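Local structure of nicotinate-nucleotide pyrophosphorylase (Francisella tularensis subsp. tularensis, 3TQV) at residues D35-Q39 and R101-T105; A41-T47 and L96-R101; Q61-N65 and Q76-L80; I185-V189 and Q213-K218. The protein probably catalyses the conversion of quinolinate and phosphoribosyl pyrophosphate into nicotinate mononucleotide, carbon dioxide and diphosphate, a step of NAD biosynthesis. All blocks are in the same frame, centred on the assembly; numbering follows the deposited sequence.

Contact 1 of 4, residues D35-Q39 and R101-T105; sequences DITAQ and RSILT
Asp35 and Thr105 meet through their polar ends, the two side chains running past each other in opposite directions until Asp35 OD2 and Thr105 OG1 lie 2.7 Å apart. Thr105 OG1 is also within hydrogen-bonding distance of Arg101 O, one helical turn back. Next to this pair, Ala38 CB packs 3.8 Å from Thr105 OG1, and Ala38 O lies 3.6 Å from CG, CD and NE of Arg101. The extended arginine carries its guanidinium to Gln39, whose backbone O sits over one face, offset toward the rim. The Gln39 side chain, bent at chi2, crosses the arginine nearly at a right angle. A water in the guanidinium plane joins them, accepting from Arg101 NH1 (2.8 Å) and Gln39 NE2. The guanidinium is also bonded to Ala41 O. Asp35 is itself fixed by an Asx motif: Ala38 N donates to OD1 at 3.1 Å, meeting it from above the carboxylate plane. The contact thus lays the loop between helix 16-31 and strand 45-52 against the start of helix 100-130, while Leu168, Ala171 and Tyr172 of the second subunit pack on the loop and Ile103 faces strand 281-285.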
loop_
_atom_site.group_PDB
_atom_site.type_symbol
_atom_site.label_atom_id
_atom_site.label_comp_id
_atom_site.label_asym_id
_atom_site.label_seq_id
_atom_site.Cartn_x
_atom_site.Cartn_y
_atom_site.Cartn_z
ATOM N N ASP B 35 19.035 -11.342 11.467
ATOM C CA ASP B 35 17.924 -11.905 12.221
ATOM C C ASP B 35 18.460 -12.555 13.492
ATOM O O ASP B 35 18.997 -13.668 13.457
ATOM C CB ASP B 35 17.210 -12.941 11.358
ATOM C CG ASP B 35 15.946 -13.469 11.998
ATOM O OD1 ASP B 35 15.761 -13.291 13.229
ATOM O OD2 ASP B 35 15.140 -14.073 11.254
ATOM N N ILE B 36 18.333 -11.867 14.618
ATOM C CA ILE B 36 18.947 -12.373 15.844
ATOM C C ILE B 36 18.245 -13.588 16.425
ATOM O O ILE B 36 18.887 -14.423 17.051
ATOM C CB ILE B 36 19.091 -11.294 16.950
ATOM C CG1 ILE B 36 17.725 -10.782 17.413
ATOM C CG2 ILE B 36 19.995 -10.157 16.487
ATOM C CD1 ILE B 36 17.811 -9.794 18.577
ATOM N N THR B 37 16.934 -13.681 16.223
ATOM C CA THR B 37 16.145 -14.766 16.801
ATOM C C THR B 37 16.295 -16.046 15.984
ATOM O O THR B 37 16.183 -17.153 16.516
ATOM C CB THR B 37 14.652 -14.388 16.930
ATOM O OG1 THR B 37 14.520 -13.221 17.746
ATOM C CG2 THR B 37 13.872 -15.506 17.575
ATOM N N ALA B 38 16.556 -15.896 14.691
ATOM C CA ALA B 38 16.825 -17.047 13.835
ATOM C C ALA B 38 18.047 -17.825 14.329
ATOM O O ALA B 38 18.179 -19.027 14.088
ATOM C CB ALA B 38 17.018 -16.603 12.392
ATOM N N GLN B 39 18.927 -17.131 15.036
ATOM C CA GLN B 39 20.162 -17.722 15.517
ATOM C C GLN B 39 19.908 -18.749 16.602
ATOM O O GLN B 39 20.806 -19.511 16.977
ATOM C CB GLN B 39 21.098 -16.632 16.024
ATOM C CG GLN B 39 21.737 -15.852 14.894
ATOM C CD GLN B 39 22.518 -16.760 13.967
ATOM O OE1 GLN B 39 23.223 -17.666 14.422
ATOM N NE2 GLN B 39 22.381 -16.541 12.661
ATOM N N ARG B 101 16.794 -21.355 9.216
ATOM C CA ARG B 101 17.098 -19.978 9.560
ATOM C C ARG B 101 16.798 -19.072 8.389
ATOM O O ARG B 101 16.149 -18.047 8.532
ATOM C CB ARG B 101 18.567 -19.858 9.983
ATOM C CG ARG B 101 18.947 -20.834 11.078
ATOM C CD ARG B 101 20.308 -20.522 11.649
ATOM N NE ARG B 101 20.612 -21.312 12.841
ATOM C CZ ARG B 101 21.800 -21.325 13.430
ATOM N NH1 ARG B 101 22.778 -20.590 12.937
ATOM N NH2 ARG B 101 22.013 -22.062 14.503
ATOM N N SER B 102 17.282 -19.470 7.223
ATOM C CA SER B 102 17.007 -18.752 5.983
ATOM C C SER B 102 15.493 -18.621 5.814
ATOM O O SER B 102 14.969 -17.525 5.637
ATOM C CB SER B 102 17.603 -19.519 4.801
ATOM O OG SER B 102 18.972 -19.812 5.003
ATOM N N ILE B 103 14.796 -19.750 5.907
ATOM C CA ILE B 103 13.354 -19.781 5.728
ATOM C C ILE B 103 12.626 -18.862 6.714
ATOM O O ILE B 103 11.727 -18.105 6.319
ATOM C CB ILE B 103 12.809 -21.212 5.862
ATOM C CG1 ILE B 103 13.211 -22.054 4.652
ATOM C CG2 ILE B 103 11.295 -21.198 5.974
ATOM C CD1 ILE B 103 12.912 -23.534 4.807
ATOM N N LEU B 104 13.009 -18.937 7.987
ATOM C CA LEU B 104 12.355 -18.139 9.010
ATOM C C LEU B 104 12.601 -16.661 8.765
ATOM O O LEU B 104 11.838 -15.801 9.221
ATOM C CB LEU B 104 12.843 -18.516 10.417
ATOM C CG LEU B 104 12.387 -19.866 10.976
ATOM C CD1 LEU B 104 12.940 -20.097 12.383
ATOM C CD2 LEU B 104 10.864 -20.005 10.929
ATOM N N THR B 105 13.679 -16.375 8.050
ATOM C CA THR B 105 14.062 -15.006 7.761
ATOM C C THR B 105 13.389 -14.525 6.485
ATOM O O THR B 105 12.877 -13.405 6.430
ATOM C CB THR B 105 15.587 -14.869 7.665
ATOM O OG1 THR B 105 16.159 -15.156 8.952
ATOM C CG2 THR B 105 15.970 -13.460 7.234
HETATM O O HOH W 1 22.989 -19.014 10.623
#

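Contact 2 of 4, residues A41-T47 and L96-R101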
loop_
_atom_site.group_PDB
_atom_site.type_symbol
_atom_site.label_atom_id
_atom_site.label_comp_id
_atom_site.label_asym_id
_atom_site.label_seq_id
_atom_site.Cartn_x
_atom_site.Cartn_y
_atom_site.Cartn_z
ATOM N N ALA B 41 17.620 -21.078 16.232
ATOM C CA ALA B 41 17.081 -22.286 15.607
ATOM C C ALA B 41 18.181 -23.242 15.150
ATOM O O ALA B 41 19.283 -22.815 14.828
ATOM C CB ALA B 41 16.166 -21.932 14.457
ATOM N N GLU B 42 17.887 -24.539 15.148
ATOM C CA GLU B 42 18.858 -25.518 14.682
ATOM C C GLU B 42 19.293 -25.114 13.284
ATOM O O GLU B 42 18.472 -24.668 12.490
ATOM C CB GLU B 42 18.259 -26.928 14.642
ATOM C CG GLU B 42 18.271 -27.699 15.952
ATOM C CD GLU B 42 18.118 -29.208 15.736
ATOM O OE1 GLU B 42 17.017 -29.751 15.990
ATOM O OE2 GLU B 42 19.099 -29.852 15.304
ATOM N N ASP B 43 20.581 -25.259 12.991
ATOM C CA ASP B 43 21.120 -24.880 11.689
ATOM C C ASP B 43 21.038 -26.073 10.737
ATOM O O ASP B 43 22.052 -26.667 10.373
ATOM C CB ASP B 43 22.566 -24.393 11.838
ATOM C CG ASP B 43 23.119 -23.784 10.564
ATOM O OD1 ASP B 43 22.341 -23.182 9.792
ATOM O OD2 ASP B 43 24.338 -23.900 10.332
ATOM N N ILE B 44 19.817 -26.421 10.346
ATOM C CA ILE B 44 19.569 -27.618 9.555
ATOM C C ILE B 44 18.595 -27.351 8.404
ATOM O O ILE B 44 18.068 -26.248 8.254
ATOM C CB ILE B 44 18.972 -28.730 10.425
ATOM C CG1 ILE B 44 17.538 -28.374 10.825
ATOM C CG2 ILE B 44 19.822 -28.960 11.675
ATOM C CD1 ILE B 44 16.651 -29.593 11.066
ATOM N N ASP B 45 18.361 -28.360 7.578
ATOM C CA ASP B 45 17.350 -28.233 6.542
ATOM C C ASP B 45 15.998 -28.649 7.093
ATOM O O ASP B 45 15.905 -29.461 8.017
ATOM C CB ASP B 45 17.695 -29.071 5.305
ATOM C CG ASP B 45 18.642 -28.350 4.358
ATOM O OD1 ASP B 45 19.141 -27.268 4.723
ATOM O OD2 ASP B 45 18.894 -28.867 3.251
ATOM N N THR B 46 14.951 -28.074 6.528
ATOM C CA THR B 46 13.609 -28.544 6.790
ATOM C C THR B 46 12.697 -28.248 5.611
ATOM O O THR B 46 13.142 -28.106 4.474
ATOM C CB THR B 46 13.031 -27.942 8.067
ATOM O OG1 THR B 46 11.728 -28.484 8.287
ATOM C CG2 THR B 46 12.941 -26.430 7.977
ATOM N N THR B 47 11.417 -28.130 5.906
ATOM C CA THR B 47 10.393 -28.090 4.893
ATOM C C THR B 47 9.363 -27.063 5.327
ATOM O O THR B 47 9.292 -26.709 6.500
ATOM C CB THR B 47 9.726 -29.486 4.793
ATOM O OG1 THR B 47 9.709 -29.936 3.428
ATOM C CG2 THR B 47 8.308 -29.474 5.400
ATOM N N LEU B 96 8.329 -25.145 0.300
ATOM C CA LEU B 96 9.724 -24.812 0.490
ATOM C C LEU B 96 10.457 -26.018 1.052
ATOM O O LEU B 96 9.908 -26.795 1.843
ATOM C CB LEU B 96 9.883 -23.601 1.426
ATOM C CG LEU B 96 9.359 -22.201 1.051
ATOM C CD1 LEU B 96 9.646 -21.220 2.178
ATOM C CD2 LEU B 96 9.952 -21.658 -0.250
ATOM N N LYS B 97 11.692 -26.175 0.602
ATOM C CA LYS B 97 12.618 -27.106 1.208
ATOM C C LYS B 97 13.941 -26.365 1.374
ATOM O O LYS B 97 14.486 -25.806 0.407
ATOM C CB LYS B 97 12.770 -28.343 0.329
ATOM C CG LYS B 97 13.958 -29.220 0.654
ATOM C CD LYS B 97 13.558 -30.454 1.445
ATOM C CE LYS B 97 14.540 -31.611 1.209
ATOM N NZ LYS B 97 14.218 -32.399 -0.029
ATOM N N GLY B 98 14.446 -26.306 2.603
ATOM C CA GLY B 98 15.719 -25.650 2.801
ATOM C C GLY B 98 16.079 -25.404 4.234
ATOM O O GLY B 98 15.559 -26.063 5.123
ATOM N N ASN B 99 16.975 -24.444 4.450
ATOM C CA ASN B 99 17.488 -24.130 5.780
ATOM C C ASN B 99 16.478 -23.396 6.661
ATOM O O ASN B 99 15.870 -22.425 6.238
ATOM C CB ASN B 99 18.776 -23.314 5.658
ATOM C CG ASN B 99 19.346 -22.925 7.004
ATOM O OD1 ASN B 99 18.975 -21.896 7.578
ATOM N ND2 ASN B 99 20.246 -23.755 7.526
ATOM N N VAL B 100 16.322 -23.866 7.896
ATOM C CA VAL B 100 15.377 -23.297 8.858
ATOM C C VAL B 100 15.546 -21.782 9.053
ATOM O O VAL B 100 14.573 -21.027 9.060
ATOM C CB VAL B 100 15.551 -23.951 10.237
ATOM C CG1 VAL B 100 14.292 -23.806 11.041
ATOM C CG2 VAL B 100 15.908 -25.403 10.092
ATOM N N ARG B 101 16.794 -21.355 9.216
ATOM C CA ARG B 101 17.098 -19.978 9.560
ATOM C C ARG B 101 16.798 -19.072 8.389
ATOM O O ARG B 101 16.149 -18.047 8.532
ATOM C CB ARG B 101 18.567 -19.858 9.983
ATOM C CG ARG B 101 18.947 -20.834 11.078
ATOM C CD ARG B 101 20.308 -20.522 11.649
ATOM N NE ARG B 101 20.612 -21.312 12.841
ATOM C CZ ARG B 101 21.800 -21.325 13.430
ATOM N NH1 ARG B 101 22.778 -20.590 12.937
ATOM N NH2 ARG B 101 22.013 -22.062 14.503
HETATM O O HOH W 2 21.178 -26.037 6.238
#
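Arg101 reaches residues 41-47 with CG beside its backbone N (chi1 -53°), a torsion that aims the arm at Ala41 O. NE (2.8 Å) and NH2 (2.9 Å) both donate to this one oxygen, side-on and nearly in the guanidinium plane. Asp43 CB covers one guanidinium face over its centre, with the carboxylate roughly stacked; the ion pair to NE is long and electrostatic alone. In Asn99, CG turned away from the backbone N (chi1 179°) lets ND2 bond Asp43 OD1 at 3.1 Å, from above the carboxylate plane, and a water links ND2 to Asp45 OD1. Asn99 OD1 turns to the helix start, taking a bond from Ser102 N and a weak one from Arg101 N. Val100 lies side by side with Ile44, CG2 to CG1 at 3.5 Å, and Val100 N bonds Ile44 O at 3.0 Å. Between the strands, Thr46 and Gly98 form a hydrogen-bonded antiparallel pair, flanked by non-hydrogen-bonded Asp45–Asn99 and Thr47–Lys97. The chain turns a corner at Gly98. The whole is an antiparallel strand pair leading into a helix with Asn99 as N-cap, within the N-terminal domain of the quinolinate phosphoribosyltransferase family.

Contact 3 of 4, residues Q61-N65 and Q76-L80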
loop_
_atom_site.group_PDB
_atom_site.type_symbol
_atom_site.label_atom_id
_atom_site.label_comp_id
_atom_site.label_asym_id
_atom_site.label_seq_id
_atom_site.Cartn_x
_atom_site.Cartn_y
_atom_site.Cartn_z
ATOM N N GLN B 61 4.764 -14.238 -7.344
ATOM C CA GLN B 61 5.782 -15.252 -7.656
ATOM C C GLN B 61 7.192 -14.684 -7.824
ATOM O O GLN B 61 8.102 -15.052 -7.074
ATOM C CB GLN B 61 5.400 -16.041 -8.907
ATOM C CG GLN B 61 4.531 -17.261 -8.612
ATOM C CD GLN B 61 4.255 -18.106 -9.850
ATOM O OE1 GLN B 61 4.589 -19.289 -9.892
ATOM N NE2 GLN B 61 3.633 -17.505 -10.851
ATOM N N ASP B 62 7.359 -13.792 -8.801
ATOM C CA ASP B 62 8.656 -13.164 -9.087
ATOM C C ASP B 62 9.369 -12.568 -7.878
ATOM O O ASP B 62 10.574 -12.742 -7.722
ATOM C CB ASP B 62 8.517 -12.064 -10.140
ATOM C CG ASP B 62 8.163 -12.602 -11.486
ATOM O OD1 ASP B 62 8.418 -13.799 -11.717
ATOM O OD2 ASP B 62 7.633 -11.831 -12.312
ATOM N N PHE B 63 8.635 -11.836 -7.047
ATOM C CA PHE B 63 9.222 -11.263 -5.835
ATOM C C PHE B 63 9.656 -12.332 -4.837
ATOM O O PHE B 63 10.816 -12.380 -4.428
ATOM C CB PHE B 63 8.258 -10.259 -5.176
ATOM C CG PHE B 63 7.974 -9.051 -6.030
ATOM C CD1 PHE B 63 8.756 -7.917 -5.924
ATOM C CD2 PHE B 63 6.942 -9.064 -6.957
ATOM C CE1 PHE B 63 8.519 -6.806 -6.710
ATOM C CE2 PHE B 63 6.691 -7.950 -7.743
ATOM C CZ PHE B 63 7.488 -6.817 -7.616
ATOM N N ALA B 64 8.720 -13.183 -4.444
ATOM C CA ALA B 64 9.028 -14.292 -3.549
ATOM C C ALA B 64 10.276 -15.010 -4.039
ATOM O O ALA B 64 11.226 -15.193 -3.290
ATOM C CB ALA B 64 7.876 -15.240 -3.492
ATOM N N ASN B 65 10.268 -15.401 -5.310
ATOM C CA ASN B 65 11.433 -16.003 -5.939
ATOM C C ASN B 65 12.693 -15.171 -5.714
ATOM O O ASN B 65 13.772 -15.713 -5.445
ATOM C CB ASN B 65 11.200 -16.170 -7.445
ATOM C CG ASN B 65 10.257 -17.331 -7.782
ATOM O OD1 ASN B 65 9.933 -18.161 -6.932
ATOM N ND2 ASN B 65 9.826 -17.392 -9.037
ATOM N N GLN B 76 14.813 -24.409 -2.073
ATOM C CA GLN B 76 14.094 -24.844 -3.264
ATOM C C GLN B 76 12.617 -24.516 -3.133
ATOM O O GLN B 76 11.990 -24.819 -2.109
ATOM C CB GLN B 76 14.247 -26.348 -3.466
ATOM C CG GLN B 76 15.638 -26.877 -3.217
ATOM C CD GLN B 76 15.623 -28.308 -2.717
ATOM O OE1 GLN B 76 15.217 -29.227 -3.434
ATOM N NE2 GLN B 76 16.056 -28.504 -1.473
ATOM N N ILE B 77 12.054 -23.913 -4.177
ATOM C CA ILE B 77 10.636 -23.567 -4.166
ATOM C C ILE B 77 9.857 -24.318 -5.252
ATOM O O ILE B 77 10.312 -24.455 -6.390
ATOM C CB ILE B 77 10.431 -22.036 -4.304
ATOM C CG1 ILE B 77 8.964 -21.671 -4.147
ATOM C CG2 ILE B 77 10.961 -21.534 -5.636
ATOM C CD1 ILE B 77 8.748 -20.181 -3.934
ATOM N N THR B 78 8.686 -24.821 -4.884
ATOM C CA THR B 78 7.774 -25.367 -5.870
ATOM C C THR B 78 6.434 -24.673 -5.777
ATOM O O THR B 78 5.808 -24.638 -4.721
ATOM C CB THR B 78 7.559 -26.860 -5.688
ATOM O OG1 THR B 78 8.828 -27.501 -5.590
ATOM C CG2 THR B 78 6.783 -27.430 -6.876
ATOM N N TRP B 79 6.006 -24.128 -6.906
ATOM C CA TRP B 79 4.753 -23.408 -6.989
ATOM C C TRP B 79 3.586 -24.312 -7.398
ATOM O O TRP B 79 3.625 -24.993 -8.430
ATOM C CB TRP B 79 4.909 -22.245 -7.965
ATOM C CG TRP B 79 5.810 -21.156 -7.445
ATOM C CD1 TRP B 79 7.147 -20.997 -7.690
ATOM C CD2 TRP B 79 5.429 -20.070 -6.588
ATOM N NE1 TRP B 79 7.618 -19.882 -7.044
ATOM C CE2 TRP B 79 6.585 -19.295 -6.360
ATOM C CE3 TRP B 79 4.222 -19.677 -5.998
ATOM C CZ2 TRP B 79 6.569 -18.152 -5.560
ATOM C CZ3 TRP B 79 4.210 -18.542 -5.206
ATOM C CH2 TRP B 79 5.376 -17.795 -4.993
ATOM N N LEU B 80 2.547 -24.314 -6.578
ATOM C CA LEU B 80 1.350 -25.093 -6.874
ATOM C C LEU B 80 0.333 -24.260 -7.641
ATOM O O LEU B 80 -0.560 -24.792 -8.276
ATOM C CB LEU B 80 0.727 -25.657 -5.588
ATOM C CG LEU B 80 1.446 -26.864 -4.977
ATOM C CD1 LEU B 80 2.649 -26.458 -4.125
ATOM C CD2 LEU B 80 0.465 -27.642 -4.134
#
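Gln61 and Asn65, on the first turn of helix 61-71, face Trp79 and Ile77 on strand 76-79; the axes of the short segments 61-65 and 76-79 run nearly antiparallel (166°) with a closest approach of 10.9 Å. The indole of Trp79 projects into the space between them. Trp79 CB points toward the helix, and chi1 of -69° places the ring beside the backbone N; one residue covers a face of it and two meet the edge. Gln61 slides past it in the opposite direction, placing CG over the centre of the six-membered ring, 3.4 Å from the centroid and close to the normal, a CH-pi contact. Ala64 CB meets the rim near the ring plane, 3.8 Å from CZ2. Asn65 also comes at the edge: its OD1 accepts from Trp79 NE1 at 2.9 Å, with an N-H...O angle of 153° and the oxygen lying almost in the ring plane. The amide itself is steeply turned against the indole. On the face away from Gln61, Ile77 CD1 lies toward the rim, and Ile77 CG2 approaches Asn65 OD1 at 3.8 Å. Phe94 of the adjacent strand also meets the indole, while Ala64 rests on Ile110 and Ile114 of helix 100-130. Aliphatic groups on both faces and an N-H spent on an amide oxygen are consistent with a ring restrained in position and rotation, joining helix to sheet by dispersion and a single directional bond.

Contact 4 of 4, residues I185-V189 and Q213-K218; sequences IAKAV and QAIAAK
Apolar contacts between Ile185, Val189, Ala214 and Ala217 make up most of this interface, which has no hydrogen bond across it. Ile185 works with both branches. CG2, set opposite its backbone N, reaches Ala214 CA at 3.8 Å and also touches the methyls of Ala214 and Ala217. CD1, on the other branch, packs 3.6 Å from Gln213 CB, where the extended glutamine passes the isoleucine at about a right angle and lays its aliphatic part against it. The small Ala217 side chain permits a close backbone approach: its CB lies 4.0 Å from Ala186 CA and 4.1 Å from Val189 CG2. Polar groups enter mainly as packing surfaces, as when Val189 CG1 comes to 3.4 Å from Ala217 O. Backbone bonds, by contrast, act within each helix. Val189 N bonds Ile185 O one turn back, and the two side chains lie on the same side of the helix; Ala217 N likewise bonds Gln213 O. Lys218, with positive phi (61°), donates its N to Ile215 O and closes helix 208-216 in a Schellman motif. The two helices are neighbours on the parallel sheet of the C-terminal domain, a TIM-barrel relative: helix 185-195 precedes strand 200-205, and helix 208-216 connects 200-205 to 221-225. Val189 and Ala214 both rest on Val203 of the shared strand 200-205, and Val189 also touches Ile174 of strand 171-174.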
loop_
_atom_site.group_PDB
_atom_site.type_symbol
_atom_site.label_atom_id
_atom_site.label_comp_id
_atom_site.label_asym_id
_atom_site.label_seq_id
_atom_site.Cartn_x
_atom_site.Cartn_y
_atom_site.Cartn_z
ATOM N N ILE B 185 -9.479 23.256 -25.764
ATOM C CA ILE B 185 -9.327 21.871 -26.187
ATOM C C ILE B 185 -8.703 21.687 -27.569
ATOM O O ILE B 185 -7.684 20.998 -27.696
ATOM C CB ILE B 185 -10.666 21.112 -26.113
ATOM C CG1 ILE B 185 -11.057 20.859 -24.659
ATOM C CG2 ILE B 185 -10.583 19.790 -26.842
ATOM C CD1 ILE B 185 -12.545 20.636 -24.465
ATOM N N ALA B 186 -9.303 22.280 -28.603
ATOM C CA ALA B 186 -8.748 22.174 -29.957
ATOM C C ALA B 186 -7.267 22.542 -29.976
ATOM O O ALA B 186 -6.466 21.866 -30.627
ATOM C CB ALA B 186 -9.528 23.033 -30.952
ATOM N N LYS B 187 -6.902 23.607 -29.264
ATOM C CA LYS B 187 -5.508 24.028 -29.219
ATOM C C LYS B 187 -4.679 22.916 -28.624
ATOM O O LYS B 187 -3.720 22.442 -29.238
ATOM C CB LYS B 187 -5.338 25.310 -28.401
ATOM C CG LYS B 187 -5.810 26.571 -29.118
ATOM C CD LYS B 187 -5.639 27.817 -28.260
ATOM C CE LYS B 187 -6.208 29.060 -28.948
ATOM N NZ LYS B 187 -6.152 30.272 -28.079
ATOM N N ALA B 188 -5.090 22.484 -27.435
ATOM C CA ALA B 188 -4.361 21.502 -26.637
ATOM C C ALA B 188 -4.035 20.220 -27.400
ATOM O O ALA B 188 -2.876 19.794 -27.465
ATOM C CB ALA B 188 -5.146 21.177 -25.378
ATOM N N VAL B 189 -5.065 19.603 -27.958
ATOM C CA VAL B 189 -4.889 18.396 -28.769
ATOM C C VAL B 189 -3.948 18.662 -29.971
ATOM O O VAL B 189 -2.966 17.946 -30.189
ATOM C CB VAL B 189 -6.275 17.823 -29.227
ATOM C CG1 VAL B 189 -6.108 16.559 -30.057
ATOM C CG2 VAL B 189 -7.190 17.580 -28.001
ATOM N N GLN B 213 -16.217 18.943 -28.295
ATOM C CA GLN B 213 -14.950 19.564 -28.624
ATOM C C GLN B 213 -13.850 18.524 -28.852
ATOM O O GLN B 213 -13.183 18.512 -29.886
ATOM C CB GLN B 213 -14.531 20.522 -27.506
ATOM C CG GLN B 213 -15.385 21.778 -27.402
ATOM C CD GLN B 213 -14.836 22.758 -26.382
ATOM O OE1 GLN B 213 -15.534 23.166 -25.463
ATOM N NE2 GLN B 213 -13.581 23.136 -26.544
ATOM N N ALA B 214 -13.665 17.654 -27.871
ATOM C CA ALA B 214 -12.566 16.707 -27.896
ATOM C C ALA B 214 -12.762 15.745 -29.051
ATOM O O ALA B 214 -11.795 15.313 -29.683
ATOM C CB ALA B 214 -12.474 15.976 -26.579
ATOM N N ILE B 215 -14.023 15.423 -29.329
ATOM C CA ILE B 215 -14.381 14.618 -30.497
ATOM C C ILE B 215 -14.071 15.387 -31.779
ATOM O O ILE B 215 -13.500 14.838 -32.724
ATOM C CB ILE B 215 -15.877 14.230 -30.454
ATOM C CG1 ILE B 215 -16.085 13.068 -29.485
ATOM C CG2 ILE B 215 -16.416 13.899 -31.849
ATOM C CD1 ILE B 215 -17.511 12.648 -29.338
ATOM N N ALA B 216 -14.443 16.668 -31.790
ATOM C CA ALA B 216 -14.208 17.535 -32.938
ATOM C C ALA B 216 -12.722 17.743 -33.169
ATOM O O ALA B 216 -12.290 17.942 -34.297
ATOM C CB ALA B 216 -14.906 18.876 -32.742
ATOM N N ALA B 217 -11.950 17.691 -32.089
ATOM C CA ALA B 217 -10.503 17.899 -32.150
ATOM C C ALA B 217 -9.780 16.593 -32.442
ATOM O O ALA B 217 -8.557 16.544 -32.460
ATOM C CB ALA B 217 -9.993 18.505 -30.856
ATOM N N LYS B 218 -10.561 15.544 -32.662
ATOM C CA LYS B 218 -10.037 14.239 -33.042
ATOM C C LYS B 218 -9.102 13.615 -31.990
ATOM O O LYS B 218 -7.995 13.151 -32.301
ATOM C CB LYS B 218 -9.399 14.304 -34.430
ATOM C CG LYS B 218 -10.350 14.850 -35.480
ATOM C CD LYS B 218 -9.921 14.523 -36.898
ATOM C CE LYS B 218 -11.036 14.870 -37.878
ATOM N NZ LYS B 218 -12.300 14.140 -37.581
#

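Contacts 1, 2 and 3 belong to the N-terminal domain, whereas contact 4 lies in the C-terminal one, its centre about 60 Å from that of contact 1. Contacts 1 and 2 share Arg101 and the start of helix 100-130, and touch through Ile103 and Leu104. Contact 3 meets contact 2 within the antiparallel sheet, where strands 76-79 and 92-97 are neighbours. Polar groups dominate the partly buried contacts 1 and 2, in which loops and strand ends are tied by carboxylates, amides and a guanidinium and, in contact 2, by backbone hydrogen bonds between strands. Contact 3, at the surface, centres on one indole; contact 4, partly buried between helices that pack on the parallel sheet, relies on aliphatic packing.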